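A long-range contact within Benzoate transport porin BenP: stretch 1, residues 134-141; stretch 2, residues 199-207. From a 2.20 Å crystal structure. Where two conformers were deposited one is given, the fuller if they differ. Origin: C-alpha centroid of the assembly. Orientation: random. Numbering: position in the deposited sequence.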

# COMPACT_ATOMS: atom_id res chain seq x y z
N TRP A 134 -3.25 -2.19 -11.44
CA TRP A 134 -3.21 -2.47 -10.06
C TRP A 134 -1.76 -2.92 -9.73
O TRP A 134 -1.44 -4.05 -9.79
N LEU A 135 -0.94 -2.03 -9.26
CA LEU A 135 0.48 -2.29 -9.00
C LEU A 135 0.63 -2.73 -7.54
O LEU A 135 -0.05 -2.18 -6.63
N ASP A 136 1.59 -3.62 -7.35
CA ASP A 136 1.97 -4.09 -6.07
C ASP A 136 3.53 -4.02 -6.00
O ASP A 136 4.18 -5.05 -6.03
N LEU A 137 4.05 -2.80 -5.93
CA LEU A 137 5.46 -2.47 -6.03
C LEU A 137 5.84 -1.40 -5.06
O LEU A 137 5.00 -0.62 -4.53
N PRO A 138 7.13 -1.28 -4.82
CA PRO A 138 7.65 -0.01 -4.25
C PRO A 138 7.14 1.27 -4.99
O PRO A 138 6.93 1.25 -6.22
N VAL A 139 6.98 2.37 -4.30
CA VAL A 139 6.25 3.48 -4.80
C VAL A 139 4.70 3.30 -5.10
O VAL A 139 3.90 4.12 -4.64
N THR A 140 4.33 2.29 -5.94
CA THR A 140 3.00 2.11 -6.43
C THR A 140 2.46 0.84 -5.83
O THR A 140 2.65 -0.26 -6.39
N ALA A 141 1.83 0.87 -4.68
CA ALA A 141 1.34 -0.42 -4.05
C ALA A 141 -0.19 -0.59 -4.06
O ALA A 141 -0.92 0.26 -4.58
N GLY A 199 6.03 11.28 -15.53
CA GLY A 199 5.84 9.83 -15.41
C GLY A 199 6.87 9.11 -14.58
O GLY A 199 7.95 9.65 -14.32
N LEU A 200 6.50 7.88 -14.20
CA LEU A 200 7.32 6.95 -13.48
C LEU A 200 7.71 5.84 -14.44
O LEU A 200 6.85 5.12 -14.92
N ASN A 201 9.02 5.68 -14.66
CA ASN A 201 9.58 4.59 -15.49
C ASN A 201 10.26 3.67 -14.50
O ASN A 201 11.07 4.11 -13.68
N TYR A 202 9.89 2.41 -14.53
CA TYR A 202 10.39 1.48 -13.51
C TYR A 202 10.85 0.12 -14.08
O TYR A 202 10.40 -0.29 -15.13
N ILE A 203 11.68 -0.56 -13.31
CA ILE A 203 12.03 -2.02 -13.51
C ILE A 203 11.99 -2.70 -12.15
O ILE A 203 12.41 -2.10 -11.12
N ASP A 204 11.39 -3.91 -12.11
CA ASP A 204 11.40 -4.70 -10.90
C ASP A 204 11.81 -6.09 -11.26
O ASP A 204 11.29 -6.60 -12.17
N LEU A 205 12.74 -6.69 -10.53
CA LEU A 205 13.30 -8.03 -10.75
C LEU A 205 13.20 -8.85 -9.46
O LEU A 205 13.51 -8.28 -8.31
N ARG A 206 12.65 -10.06 -9.58
CA ARG A 206 12.38 -10.99 -8.42
C ARG A 206 13.05 -12.32 -8.67
O ARG A 206 12.80 -12.93 -9.68
N TYR A 207 14.01 -12.69 -7.83
CA TYR A 207 14.86 -13.87 -8.04
C TYR A 207 14.72 -14.76 -6.83
O TYR A 207 14.76 -14.28 -5.68

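Stretch 2 is largely strand, and its side chains alternate. Leu200, Tyr202, Asp204 and Arg206 point toward the irregular loop of stretch 1. Asn201, Ile203, Leu205 and Tyr207 do not reach it. Gly199 makes no contact.

Leu200 is buried, with chi1 t and chi2 p. Its CD2 lies 3.5 Å from Thr140 CG2 and 4.1 Å from Val139 CG1. Thr140 (p) and Val139 (t) both point toward the strand, so methyl groups meet here.

Tyr202 has chi1 p. Its CE1 is 3.4 Å from Leu137 CD1, which meets the ring obliquely. Its OH is 3.8 Å from Leu135 CD2 and hydrogen-bonds elsewhere in the structure. Leu135 is m, t and points toward the strand.

Leu137, also m, t, leaves its backbone sideways, but its end comes nearer. It loses the most surface in this contact. Its CD1 serves Tyr202, while its CD2 sits 3.5 Å from Asp204 CG.

Asp204 has chi1 t. Its OD2 forms a salt bridge with Arg206 NE at 3.3 Å, within the strand.

Arg206 is m, t, t up to chi3. The extended chain carries NH2 to Asp136 O, a weak hydrogen bond of 3.4 Å. It is the only hydrogen bond between the stretches; the other contacts are van der Waals packing, some of it against polar groups.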

# COMPACT_ATOMS: atom_id res chain seq x y z
CB TRP A 134 -4.21 -3.64 -9.67
CG TRP A 134 -5.55 -3.25 -10.10
CD1 TRP A 134 -6.09 -3.52 -11.29
CD2 TRP A 134 -6.45 -2.31 -9.41
NE1 TRP A 134 -7.35 -2.84 -11.37
CE2 TRP A 134 -7.57 -2.11 -10.24
CE3 TRP A 134 -6.44 -1.71 -8.14
CZ2 TRP A 134 -8.71 -1.32 -9.86
CZ3 TRP A 134 -7.56 -0.83 -7.77
CH2 TRP A 134 -8.66 -0.64 -8.66
CB LEU A 135 1.27 -1.00 -9.23
CG LEU A 135 1.18 -0.59 -10.70
CD1 LEU A 135 1.77 0.75 -10.96
CD2 LEU A 135 1.71 -1.68 -11.68
CB ASP A 136 1.51 -5.56 -5.84
CG ASP A 136 1.85 -6.06 -4.42
OD1 ASP A 136 2.25 -5.26 -3.51
OD2 ASP A 136 1.70 -7.27 -4.19
CB LEU A 137 5.75 -1.92 -7.42
CG LEU A 137 5.60 -3.03 -8.52
CD1 LEU A 137 5.44 -2.36 -9.85
CD2 LEU A 137 6.72 -4.07 -8.59
CB PRO A 138 9.12 -0.17 -4.50
CG PRO A 138 9.28 -1.72 -4.28
CD PRO A 138 8.20 -2.23 -5.12
CB VAL A 139 6.87 4.08 -6.15
CG1 VAL A 139 6.23 5.48 -6.37
CG2 VAL A 139 8.41 4.18 -6.13
CB THR A 140 3.03 2.09 -7.97
OG1 THR A 140 3.80 1.02 -8.42
CG2 THR A 140 3.59 3.45 -8.53
CB ALA A 141 1.86 -0.54 -2.61
CB LEU A 200 6.49 6.36 -12.32
CG LEU A 200 7.13 5.24 -11.57
CD1 LEU A 200 8.46 5.68 -10.96
CD2 LEU A 200 6.25 4.75 -10.43
CB ASN A 201 10.63 5.14 -16.49
CG ASN A 201 10.10 6.35 -17.28
OD1 ASN A 201 9.15 6.25 -18.03
ND2 ASN A 201 10.76 7.49 -17.11
CB TYR A 202 9.34 1.28 -12.36
CG TYR A 202 8.18 0.41 -12.69
CD1 TYR A 202 8.21 -0.98 -12.41
CD2 TYR A 202 7.02 0.95 -13.23
CE1 TYR A 202 7.15 -1.79 -12.71
CE2 TYR A 202 5.96 0.09 -13.55
CZ TYR A 202 6.02 -1.25 -13.30
OH TYR A 202 4.91 -2.06 -13.60
CB ILE A 203 13.32 -2.27 -14.35
CG1 ILE A 203 13.86 -3.73 -14.30
CG2 ILE A 203 14.40 -1.34 -13.93
CD1 ILE A 203 14.62 -4.13 -15.57
CB ASP A 204 10.00 -4.69 -10.32
CG ASP A 204 9.90 -5.44 -9.05
OD1 ASP A 204 10.27 -4.87 -8.01
OD2 ASP A 204 9.38 -6.59 -9.09
CB LEU A 205 14.78 -7.90 -11.12
CG LEU A 205 15.10 -7.14 -12.39
CD1 LEU A 205 16.61 -7.16 -12.69
CD2 LEU A 205 14.40 -7.75 -13.61
CB ARG A 206 10.88 -11.17 -8.15
CG ARG A 206 10.21 -10.04 -7.37
CD ARG A 206 8.64 -10.09 -7.31
NE ARG A 206 8.19 -8.71 -6.92
CZ ARG A 206 7.07 -8.35 -6.24
NH1 ARG A 206 6.17 -9.28 -5.89
NH2 ARG A 206 6.87 -7.05 -5.90
CB TYR A 207 16.35 -13.50 -8.35
CG TYR A 207 17.20 -14.66 -8.92
CD1 TYR A 207 17.86 -15.55 -8.10
CD2 TYR A 207 17.29 -14.88 -10.30
CE1 TYR A 207 18.56 -16.62 -8.64
CE2 TYR A 207 17.97 -15.96 -10.83
CZ TYR A 207 18.64 -16.81 -10.01
OH TYR A 207 19.40 -17.86 -10.58